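Local atomic coordinates of acyl-CoA dehydrogenase FadE3 (Mycobacterium smegmatis, PDB entry 4IV6), a protein that belongs to the acyl-CoA dehydrogenase family, forms a tetramer and binds dihydroflavine-adenine dinucleotide. Residues Ala56-Tyr61 against Leu98-Gly103; Gln109-Arg114 against Ile186-Lys191; Phe261-Arg266 against Glu349-Arg354. All coordinates share one frame; numbering follows the deposited sequence.

From the N terminus, the three contacts close one after another. None nests in another and none crosses. Contact 1 closes a largely helical loop of 36 intervening residues inside the N-terminal helical domain. Contact 2 then opens on the next helix, 105-116, and reaches over 71 residues to strand 184-190, so it ties the N-terminal domain to the middle beta domain. These two contacts touch, their centres about 11 Å apart: Leu99 and Leu100 of helix 83-102 pack on Leu112. Contact 3 closes a loop of 82 residues, mostly helix, within the C-terminal domain. Its centre lies about 38 Å from that of contact 1 and about 40 Å from that of contact 2, across the chain's centre.

Contact 1. Residues Ala56-Tyr61 against Leu98-Gly103; sequences AIPEPY and LLLLFG
Leu100 meets Pro58 and Tyr61 because its CG lies anti to its carbonyl carbon (chi1 -73°). From there CD1 runs on nearly anti (chi2 158°) and reaches Ala56 O and Pro58 CD, while CD2 branches toward Pro58 and Tyr61. Tyr61 has the same kind of first torsion, with CG beside its backbone N (chi1 -44°), and its ring comes in on the same leucine. Pro58 CD takes both methyls at nearly equal range, with Leu100 CD1 at 3.7 Å and Leu100 CD2 at 3.8 Å. Leu100 CD2 also lies 4.1 Å from Pro58 CG. Tyr61 and Leu100 run alongside one another, pointing opposite ways, and Tyr61 CE2 comes to 4.1 Å from Leu100 CD2. The closest approach is polar to apolar: Leu100 CD1 is 3.2 Å from the backbone oxygen O of Ala56, a tight contact in which the carbonyl rests against a methyl.

Leu100 sits on the last turn of helix 83-102, one of the helices of the N-terminal acyl-CoA dehydrogenase domain. Its partners come from the loop between helices 41-50 and 68-81. That loop bends at a type VI turn, with a cis peptide between Glu59 and Pro60. The turn is closed by a weak bond of 3.1 Å from Tyr61 N to Pro58 O. Pro60 CD sits 4.1 Å above one face of the Tyr61 ring, offset toward the rim, so the ring is backed by its own turn.

No hydrogen bond joins the two segments, and the contact lies near the surface. Leu112 of helix 105-116 also packs on Leu100, while Lys108 and Gln109 of that helix touch Tyr61. Further back along helix 83-102, Thr93 meets Ala56 and Ser96 meets Ile57.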
loop_
_atom_site.group_PDB
_atom_site.type_symbol
_atom_site.label_atom_id
_atom_site.label_comp_id
_atom_site.label_asym_id
_atom_site.label_seq_id
_atom_site.Cartn_x
_atom_site.Cartn_y
_atom_site.Cartn_z
ATOM N N ALA B 56 31.190 -11.486 -17.671
ATOM C CA ALA B 56 30.788 -12.875 -17.548
ATOM C C ALA B 56 31.602 -13.837 -18.445
ATOM O O ALA B 56 31.232 -14.990 -18.603
ATOM C CB ALA B 56 29.302 -13.010 -17.839
ATOM N N ILE B 57 32.716 -13.374 -18.991
ATOM C CA ILE B 57 33.456 -14.150 -20.001
ATOM C C ILE B 57 34.829 -14.582 -19.465
ATOM O O ILE B 57 35.731 -13.756 -19.316
ATOM C CB ILE B 57 33.598 -13.358 -21.327
ATOM C CG1 ILE B 57 32.207 -13.086 -21.919
ATOM C CG2 ILE B 57 34.452 -14.125 -22.322
ATOM C CD1 ILE B 57 32.211 -12.203 -23.151
ATOM N N PRO B 58 34.991 -15.886 -19.179
ATOM C CA PRO B 58 36.238 -16.373 -18.591
ATOM C C PRO B 58 37.309 -16.647 -19.629
ATOM O O PRO B 58 37.051 -16.587 -20.826
ATOM C CB PRO B 58 35.815 -17.691 -17.962
ATOM C CG PRO B 58 34.827 -18.200 -18.951
ATOM C CD PRO B 58 34.056 -16.992 -19.423
ATOM N N GLU B 59 38.511 -16.956 -19.147
ATOM C CA GLU B 59 39.584 -17.453 -19.996
ATOM C C GLU B 59 39.155 -18.802 -20.541
ATOM O O GLU B 59 38.449 -19.529 -19.876
ATOM C CB GLU B 59 40.868 -17.642 -19.195
ATOM C CG GLU B 59 41.398 -16.388 -18.530
ATOM C CD GLU B 59 42.637 -16.674 -17.703
ATOM O OE1 GLU B 59 43.266 -17.731 -17.908
ATOM O OE2 GLU B 59 42.981 -15.851 -16.839
ATOM N N PRO B 60 39.585 -19.154 -21.753
ATOM C CA PRO B 60 40.535 -18.452 -22.592
ATOM C C PRO B 60 39.967 -17.295 -23.407
ATOM O O PRO B 60 40.732 -16.581 -24.040
ATOM C CB PRO B 60 41.065 -19.567 -23.512
ATOM C CG PRO B 60 39.905 -20.493 -23.661
ATOM C CD PRO B 60 39.144 -20.425 -22.359
ATOM N N TYR B 61 38.651 -17.088 -23.379
ATOM C CA TYR B 61 38.023 -16.110 -24.266
ATOM C C TYR B 61 38.212 -14.679 -23.787
ATOM O O TYR B 61 38.443 -13.785 -24.581
ATOM C CB TYR B 61 36.523 -16.389 -24.420
ATOM C CG TYR B 61 36.194 -17.838 -24.614
ATOM C CD1 TYR B 61 36.446 -18.476 -25.825
ATOM C CD2 TYR B 61 35.637 -18.568 -23.601
ATOM C CE1 TYR B 61 36.159 -19.817 -26.001
ATOM C CE2 TYR B 61 35.336 -19.904 -23.767
ATOM C CZ TYR B 61 35.608 -20.523 -24.965
ATOM O OH TYR B 61 35.299 -21.841 -25.110
ATOM N N LEU B 98 24.544 -17.460 -22.359
ATOM C CA LEU B 98 23.970 -18.478 -23.226
ATOM C C LEU B 98 25.032 -19.183 -24.096
ATOM O O LEU B 98 24.993 -20.407 -24.266
ATOM C CB LEU B 98 22.892 -17.896 -24.126
ATOM C CG LEU B 98 21.646 -17.430 -23.393
ATOM C CD1 LEU B 98 20.676 -16.831 -24.396
ATOM C CD2 LEU B 98 21.011 -18.556 -22.596
ATOM N N LEU B 99 25.960 -18.404 -24.638
ATOM C CA LEU B 99 27.069 -18.955 -25.407
ATOM C C LEU B 99 27.915 -19.892 -24.551
ATOM O O LEU B 99 28.238 -20.998 -24.971
ATOM C CB LEU B 99 27.950 -17.837 -25.972
ATOM C CG LEU B 99 27.507 -17.197 -27.292
ATOM C CD1 LEU B 99 28.195 -15.851 -27.501
ATOM C CD2 LEU B 99 27.830 -18.123 -28.453
ATOM N N LEU B 100 28.274 -19.461 -23.350
ATOM C CA LEU B 100 29.048 -20.328 -22.477
ATOM C C LEU B 100 28.278 -21.596 -22.122
ATOM O O LEU B 100 28.846 -22.664 -22.158
ATOM C CB LEU B 100 29.442 -19.595 -21.226
ATOM C CG LEU B 100 30.536 -18.564 -21.508
ATOM C CD1 LEU B 100 30.507 -17.529 -20.405
ATOM C CD2 LEU B 100 31.905 -19.219 -21.625
ATOM N N LEU B 101 26.993 -21.478 -21.817
ATOM C CA LEU B 101 26.208 -22.649 -21.369
ATOM C C LEU B 101 25.912 -23.643 -22.473
ATOM O O LEU B 101 25.961 -24.844 -22.247
ATOM C CB LEU B 101 24.873 -22.213 -20.720
ATOM C CG LEU B 101 24.963 -21.517 -19.349
ATOM C CD1 LEU B 101 23.571 -21.154 -18.840
ATOM C CD2 LEU B 101 25.685 -22.377 -18.323
ATOM N N PHE B 102 25.633 -23.136 -23.671
ATOM C CA PHE B 102 25.013 -23.901 -24.738
ATOM C C PHE B 102 25.757 -23.872 -26.100
ATOM O O PHE B 102 25.458 -24.657 -26.986
ATOM C CB PHE B 102 23.568 -23.366 -24.932
ATOM C CG PHE B 102 22.711 -23.427 -23.678
ATOM C CD1 PHE B 102 22.410 -24.636 -23.077
ATOM C CD2 PHE B 102 22.207 -22.282 -23.113
ATOM C CE1 PHE B 102 21.634 -24.705 -21.927
ATOM C CE2 PHE B 102 21.412 -22.326 -21.964
ATOM C CZ PHE B 102 21.121 -23.544 -21.372
ATOM N N GLY B 103 26.674 -22.937 -26.300
ATOM C CA GLY B 103 27.304 -22.799 -27.592
ATOM C C GLY B 103 28.289 -23.923 -27.892
ATOM O O GLY B 103 28.883 -24.505 -26.985
#

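Contact 2. Residues Gln109-Arg114 against Ile186-Lys191; sequences QKYLPR and ILLVEK
Tyr111 OH donates a hydrogen bond of 2.7 Å to Glu190 OE2. The carboxylate oxygen is met on its anti side, 22° out of the carboxylate plane, and lies at the edge of the tyrosine ring. The ring and carboxylate planes are 75° apart. Water 2 also donates to Glu190 OE2, at 2.9 Å, and is itself held by Arg114 NH1. A third, weaker partner is Lys110 NZ, 3.6 Å from Glu190 OE2, a long salt bridge. Water 1 links Tyr111 OH to the backbone O of Leu188, donating to both.

These bonds join two parts of the acyl-CoA dehydrogenase fold: helix 105-116 of the N-terminal domain and strand 184-190, which pairs with strand 166-172 in the middle domain. Arg114 is steadied within the helix, with NH1 bonded to Lys110 O at 3.0 Å. With chi1 176°, Lys110 swings CG over the centre of the Tyr111 ring, 3.7 Å above its plane.

Packing lies beyond the polar end. Tyr111 CE2 is 4.2 Å from Leu188 CD1. Leu99 and Leu166 each touch both Tyr111 and Leu188.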
loop_
_atom_site.group_PDB
_atom_site.type_symbol
_atom_site.label_atom_id
_atom_site.label_comp_id
_atom_site.label_asym_id
_atom_site.label_seq_id
_atom_site.Cartn_x
_atom_site.Cartn_y
_atom_site.Cartn_z
ATOM N N GLN B 109 34.359 -19.527 -29.582
ATOM C CA GLN B 109 35.570 -18.957 -30.110
ATOM C C GLN B 109 35.328 -17.838 -31.112
ATOM O O GLN B 109 36.081 -16.883 -31.172
ATOM C CB GLN B 109 36.427 -20.061 -30.756
ATOM C CG GLN B 109 37.866 -19.655 -31.068
ATOM C CD GLN B 109 38.567 -18.982 -29.887
ATOM O OE1 GLN B 109 38.456 -19.432 -28.738
ATOM N NE2 GLN B 109 39.272 -17.883 -30.163
ATOM N N LYS B 110 34.279 -17.966 -31.913
ATOM C CA LYS B 110 33.973 -16.952 -32.915
ATOM C C LYS B 110 33.567 -15.609 -32.302
ATOM O O LYS B 110 33.936 -14.555 -32.819
ATOM C CB LYS B 110 32.845 -17.447 -33.798
ATOM C CG LYS B 110 32.409 -16.413 -34.808
ATOM C CD LYS B 110 31.538 -17.019 -35.858
ATOM C CE LYS B 110 31.591 -16.114 -37.065
ATOM N NZ LYS B 110 30.679 -16.637 -38.102
ATOM N N TYR B 111 32.803 -15.656 -31.212
ATOM C CA TYR B 111 32.122 -14.475 -30.675
ATOM C C TYR B 111 32.629 -13.928 -29.324
ATOM O O TYR B 111 32.724 -12.712 -29.153
ATOM C CB TYR B 111 30.629 -14.784 -30.546
ATOM C CG TYR B 111 29.930 -14.952 -31.874
ATOM C CD1 TYR B 111 30.069 -13.992 -32.904
ATOM C CD2 TYR B 111 29.112 -16.036 -32.108
ATOM C CE1 TYR B 111 29.428 -14.151 -34.129
ATOM C CE2 TYR B 111 28.475 -16.194 -33.330
ATOM C CZ TYR B 111 28.631 -15.260 -34.339
ATOM O OH TYR B 111 27.973 -15.439 -35.541
ATOM N N LEU B 112 32.932 -14.815 -28.364
ATOM C CA LEU B 112 33.256 -14.388 -26.994
ATOM C C LEU B 112 34.492 -13.505 -26.828
ATOM O O LEU B 112 34.449 -12.575 -26.001
ATOM C CB LEU B 112 33.325 -15.578 -26.024
ATOM C CG LEU B 112 32.005 -16.293 -25.743
ATOM C CD1 LEU B 112 32.208 -17.434 -24.763
ATOM C CD2 LEU B 112 30.962 -15.331 -25.196
ATOM N N PRO B 113 35.569 -13.745 -27.606
ATOM C CA PRO B 113 36.708 -12.833 -27.448
ATOM C C PRO B 113 36.416 -11.371 -27.818
ATOM O O PRO B 113 36.797 -10.468 -27.077
ATOM C CB PRO B 113 37.798 -13.463 -28.348
ATOM C CG PRO B 113 37.457 -14.921 -28.359
ATOM C CD PRO B 113 35.932 -14.905 -28.444
ATOM N N ARG B 114 35.708 -11.129 -28.919
ATOM C CA ARG B 114 35.352 -9.772 -29.287
ATOM C C ARG B 114 34.204 -9.224 -28.442
ATOM O O ARG B 114 34.095 -8.019 -28.252
ATOM C CB ARG B 114 34.984 -9.680 -30.751
ATOM C CG ARG B 114 36.157 -9.806 -31.702
ATOM C CD ARG B 114 35.624 -9.741 -33.119
ATOM N NE ARG B 114 34.853 -10.946 -33.438
ATOM C CZ ARG B 114 33.826 -10.996 -34.286
ATOM N NH1 ARG B 114 33.208 -12.164 -34.519
ATOM N NH2 ARG B 114 33.401 -9.889 -34.893
ATOM N N ILE B 186 16.835 -20.798 -30.497
ATOM C CA ILE B 186 17.537 -19.532 -30.506
ATOM C C ILE B 186 18.635 -19.588 -31.562
ATOM O O ILE B 186 19.399 -20.551 -31.611
ATOM C CB ILE B 186 18.120 -19.231 -29.135
ATOM C CG1 ILE B 186 16.985 -18.981 -28.117
ATOM C CG2 ILE B 186 19.061 -18.031 -29.213
ATOM C CD1 ILE B 186 17.485 -18.884 -26.681
ATOM N N LEU B 187 18.679 -18.578 -32.423
ATOM C CA LEU B 187 19.695 -18.470 -33.450
ATOM C C LEU B 187 20.524 -17.231 -33.177
ATOM O O LEU B 187 19.985 -16.193 -32.759
ATOM C CB LEU B 187 19.074 -18.361 -34.855
ATOM C CG LEU B 187 18.086 -19.425 -35.373
ATOM C CD1 LEU B 187 17.791 -19.188 -36.856
ATOM C CD2 LEU B 187 18.572 -20.830 -35.178
ATOM N N LEU B 188 21.833 -17.343 -33.397
ATOM C CA LEU B 188 22.748 -16.227 -33.257
ATOM C C LEU B 188 22.855 -15.572 -34.629
ATOM O O LEU B 188 23.510 -16.071 -35.491
ATOM C CB LEU B 188 24.125 -16.717 -32.792
ATOM C CG LEU B 188 24.090 -17.596 -31.538
ATOM C CD1 LEU B 188 25.448 -18.170 -31.236
ATOM C CD2 LEU B 188 23.596 -16.775 -30.382
ATOM N N VAL B 189 22.190 -14.448 -34.803
ATOM C CA VAL B 189 22.022 -13.791 -36.091
ATOM C C VAL B 189 22.887 -12.544 -36.195
ATOM O O VAL B 189 22.773 -11.629 -35.375
ATOM C CB VAL B 189 20.548 -13.368 -36.229
ATOM C CG1 VAL B 189 20.284 -12.678 -37.565
ATOM C CG2 VAL B 189 19.677 -14.611 -36.082
ATOM N N GLU B 190 23.729 -12.510 -37.214
ATOM C CA GLU B 190 24.463 -11.313 -37.563
ATOM C C GLU B 190 23.621 -10.389 -38.473
ATOM O O GLU B 190 22.542 -10.755 -38.939
ATOM C CB GLU B 190 25.793 -11.687 -38.259
ATOM C CG GLU B 190 26.630 -12.637 -37.429
ATOM C CD GLU B 190 27.976 -12.964 -38.063
ATOM O OE1 GLU B 190 28.256 -12.543 -39.198
ATOM O OE2 GLU B 190 28.756 -13.642 -37.418
ATOM N N LYS B 191 24.135 -9.196 -38.720
ATOM C CA LYS B 191 23.456 -8.207 -39.554
ATOM C C LYS B 191 23.525 -8.569 -41.062
ATOM O O LYS B 191 24.271 -7.969 -41.825
ATOM C CB LYS B 191 24.036 -6.817 -39.285
ATOM C CG LYS B 191 23.804 -6.278 -37.867
ATOM C CD LYS B 191 22.346 -5.934 -37.623
ATOM C CE LYS B 191 22.025 -5.676 -36.153
ATOM N NZ LYS B 191 22.623 -4.417 -35.663
HETATM O O HOH W 1 26.048 -17.064 -35.777
HETATM O O HOH W 2 31.371 -12.489 -37.003
#

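Contact 3. Residues Phe261-Arg266 against Glu349-Arg354; sequences FEDALR and EYDVER
In the helical C-terminal domain of the acyl-CoA dehydrogenase fold, Asp263 of the long helix 234-270 faces Asp351 and Val352, near the N-terminal end of helix 352-364. Two acidic groups meet here. Asp263 OD2 lies 3.7 Å from Asp351 CB and 4.2 Å from Asp351 OD2, and the carboxylate planes are 37° apart.

Two waters bridge the groups. Water 4 donates to both, at 2.6 Å from Asp263 OD2 and 2.6 Å from Asp351 OD2. Water 3 donates to Asp263 OD2 at 3.0 Å and accepts from the backbone N of Asp351 at 2.8 Å. This second bridge joins the carboxylate to the main chain as the chain approaches its helix. Asp263 OD2 is also hydrogen-bonded to Tyr355 OH, in the first turn of helix 352-364, while Asp351 OD1 forms a salt bridge with Arg31. The other oxygen, Asp263 OD1, has a salt bridge of 3.3 Å with Arg266 NH2, whose hydrogen bond is weak. The two arginines, with the water and Tyr355 donors, probably ease the repulsion between the acids.

The domain is built from packed helices, and the apolar part of this contact belongs to that packing. Val352 CG1 is anti to the carbonyl carbon of its own residue (chi1 -70°), which turns this methyl toward helix 234-270. There it reaches Asp263 CB at 4.1 Å. Helix 316-340 fills in behind: Ala337 touches both Val352 and Ala264, and Ala264 also packs on Val340, which lines a pocket for dihydroflavine-adenine dinucleotide. Glu349, at the start of segment 349-354, makes a salt bridge with Arg199 of another subunit.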
loop_
_atom_site.group_PDB
_atom_site.type_symbol
_atom_site.label_atom_id
_atom_site.label_comp_id
_atom_site.label_asym_id
_atom_site.label_seq_id
_atom_site.Cartn_x
_atom_site.Cartn_y
_atom_site.Cartn_z
ATOM N N PHE B 261 17.158 7.689 -3.405
ATOM C CA PHE B 261 17.309 7.780 -1.958
ATOM C C PHE B 261 18.439 8.710 -1.518
ATOM O O PHE B 261 18.234 9.560 -0.641
ATOM C CB PHE B 261 17.502 6.407 -1.325
ATOM C CG PHE B 261 17.657 6.468 0.169
ATOM C CD1 PHE B 261 16.579 6.856 0.955
ATOM C CD2 PHE B 261 18.864 6.206 0.768
ATOM C CE1 PHE B 261 16.691 6.947 2.343
ATOM C CE2 PHE B 261 18.990 6.286 2.158
ATOM C CZ PHE B 261 17.904 6.662 2.940
ATOM N N GLU B 262 19.620 8.578 -2.113
ATOM C CA GLU B 262 20.715 9.507 -1.788
ATOM C C GLU B 262 20.320 10.975 -1.980
ATOM O O GLU B 262 20.600 11.815 -1.105
ATOM C CB GLU B 262 21.971 9.214 -2.626
ATOM C CG GLU B 262 22.686 7.965 -2.201
ATOM C CD GLU B 262 23.803 7.551 -3.148
ATOM O OE1 GLU B 262 24.331 8.367 -3.905
ATOM O OE2 GLU B 262 24.158 6.381 -3.144
ATOM N N ASP B 263 19.681 11.292 -3.113
ATOM C CA ASP B 263 19.286 12.666 -3.399
ATOM C C ASP B 263 18.266 13.170 -2.388
ATOM O O ASP B 263 18.353 14.292 -1.914
ATOM C CB ASP B 263 18.710 12.818 -4.813
ATOM C CG ASP B 263 19.774 12.777 -5.897
ATOM O OD1 ASP B 263 20.983 12.609 -5.562
ATOM O OD2 ASP B 263 19.400 12.888 -7.102
ATOM N N ALA B 264 17.287 12.337 -2.065
ATOM C CA ALA B 264 16.258 12.700 -1.110
ATOM C C ALA B 264 16.845 12.947 0.291
ATOM O O ALA B 264 16.514 13.919 0.948
ATOM C CB ALA B 264 15.212 11.614 -1.059
ATOM N N LEU B 265 17.735 12.073 0.727
ATOM C CA LEU B 265 18.339 12.213 2.057
ATOM C C LEU B 265 19.198 13.452 2.151
ATOM O O LEU B 265 19.107 14.195 3.125
ATOM C CB LEU B 265 19.185 10.995 2.374
ATOM C CG LEU B 265 19.874 10.980 3.734
ATOM C CD1 LEU B 265 18.883 11.102 4.876
ATOM C CD2 LEU B 265 20.639 9.667 3.853
ATOM N N ARG B 266 20.007 13.687 1.124
ATOM C CA ARG B 266 20.802 14.896 1.056
ATOM C C ARG B 266 19.918 16.133 1.034
ATOM O O ARG B 266 20.118 17.056 1.820
ATOM C CB ARG B 266 21.702 14.912 -0.172
ATOM C CG ARG B 266 22.411 16.248 -0.373
ATOM C CD ARG B 266 23.378 16.249 -1.570
ATOM N NE ARG B 266 22.732 15.745 -2.796
ATOM C CZ ARG B 266 21.729 16.345 -3.459
ATOM N NH1 ARG B 266 21.197 17.521 -3.067
ATOM N NH2 ARG B 266 21.251 15.767 -4.551
ATOM N N GLU B 349 15.646 20.231 -13.874
ATOM C CA GLU B 349 16.950 20.679 -13.378
ATOM C C GLU B 349 17.399 19.916 -12.125
ATOM O O GLU B 349 18.562 20.010 -11.720
ATOM C CB GLU B 349 16.941 22.201 -13.122
ATOM C CG GLU B 349 16.963 22.971 -14.438
ATOM C CD GLU B 349 16.623 24.462 -14.358
ATOM O OE1 GLU B 349 16.772 25.111 -15.418
ATOM O OE2 GLU B 349 16.193 24.996 -13.310
ATOM N N TYR B 350 16.489 19.133 -11.550
ATOM C CA TYR B 350 16.817 18.170 -10.492
ATOM C C TYR B 350 16.729 16.761 -11.102
ATOM O O TYR B 350 16.181 16.584 -12.200
ATOM C CB TYR B 350 15.848 18.329 -9.309
ATOM C CG TYR B 350 16.030 19.636 -8.581
ATOM C CD1 TYR B 350 15.660 20.827 -9.171
ATOM C CD2 TYR B 350 16.615 19.680 -7.311
ATOM C CE1 TYR B 350 15.847 22.027 -8.533
ATOM C CE2 TYR B 350 16.812 20.900 -6.648
ATOM C CZ TYR B 350 16.415 22.062 -7.279
ATOM O OH TYR B 350 16.565 23.279 -6.686
ATOM N N ASP B 351 17.304 15.781 -10.431
ATOM C CA ASP B 351 17.495 14.452 -11.021
ATOM C C ASP B 351 16.376 13.462 -10.675
ATOM O O ASP B 351 16.238 12.434 -11.340
ATOM C CB ASP B 351 18.847 13.878 -10.592
ATOM C CG ASP B 351 20.040 14.660 -11.177
ATOM O OD1 ASP B 351 19.880 15.321 -12.224
ATOM O OD2 ASP B 351 21.132 14.599 -10.585
ATOM N N VAL B 352 15.602 13.751 -9.632
ATOM C CA VAL B 352 14.636 12.787 -9.140
ATOM C C VAL B 352 13.556 12.506 -10.196
ATOM O O VAL B 352 13.028 11.415 -10.237
ATOM C CB VAL B 352 14.042 13.133 -7.743
ATOM C CG1 VAL B 352 15.102 12.966 -6.660
ATOM C CG2 VAL B 352 13.484 14.558 -7.676
ATOM N N GLU B 353 13.230 13.472 -11.054
ATOM C CA GLU B 353 12.247 13.224 -12.107
ATOM C C GLU B 353 12.742 12.192 -13.098
ATOM O O GLU B 353 11.962 11.412 -13.603
ATOM C CB GLU B 353 11.843 14.506 -12.836
ATOM C CG GLU B 353 12.933 15.135 -13.689
ATOM C CD GLU B 353 12.986 14.628 -15.128
ATOM O OE1 GLU B 353 14.093 14.607 -15.712
ATOM O OE2 GLU B 353 11.926 14.287 -15.677
ATOM N N ARG B 354 14.050 12.158 -13.339
ATOM C CA ARG B 354 14.610 11.160 -14.220
ATOM C C ARG B 354 14.488 9.754 -13.599
ATOM O O ARG B 354 14.137 8.800 -14.304
ATOM C CB ARG B 354 16.081 11.459 -14.546
ATOM C CG ARG B 354 16.615 10.517 -15.596
ATOM C CD ARG B 354 18.055 10.169 -15.463
ATOM N NE ARG B 354 18.966 11.175 -14.895
ATOM C CZ ARG B 354 20.067 10.807 -14.234
ATOM N NH1 ARG B 354 20.347 9.497 -14.052
ATOM N NH2 ARG B 354 20.904 11.719 -13.765
HETATM O O HOH W 3 17.893 15.459 -7.669
HETATM O O HOH W 4 21.636 13.680 -8.156
#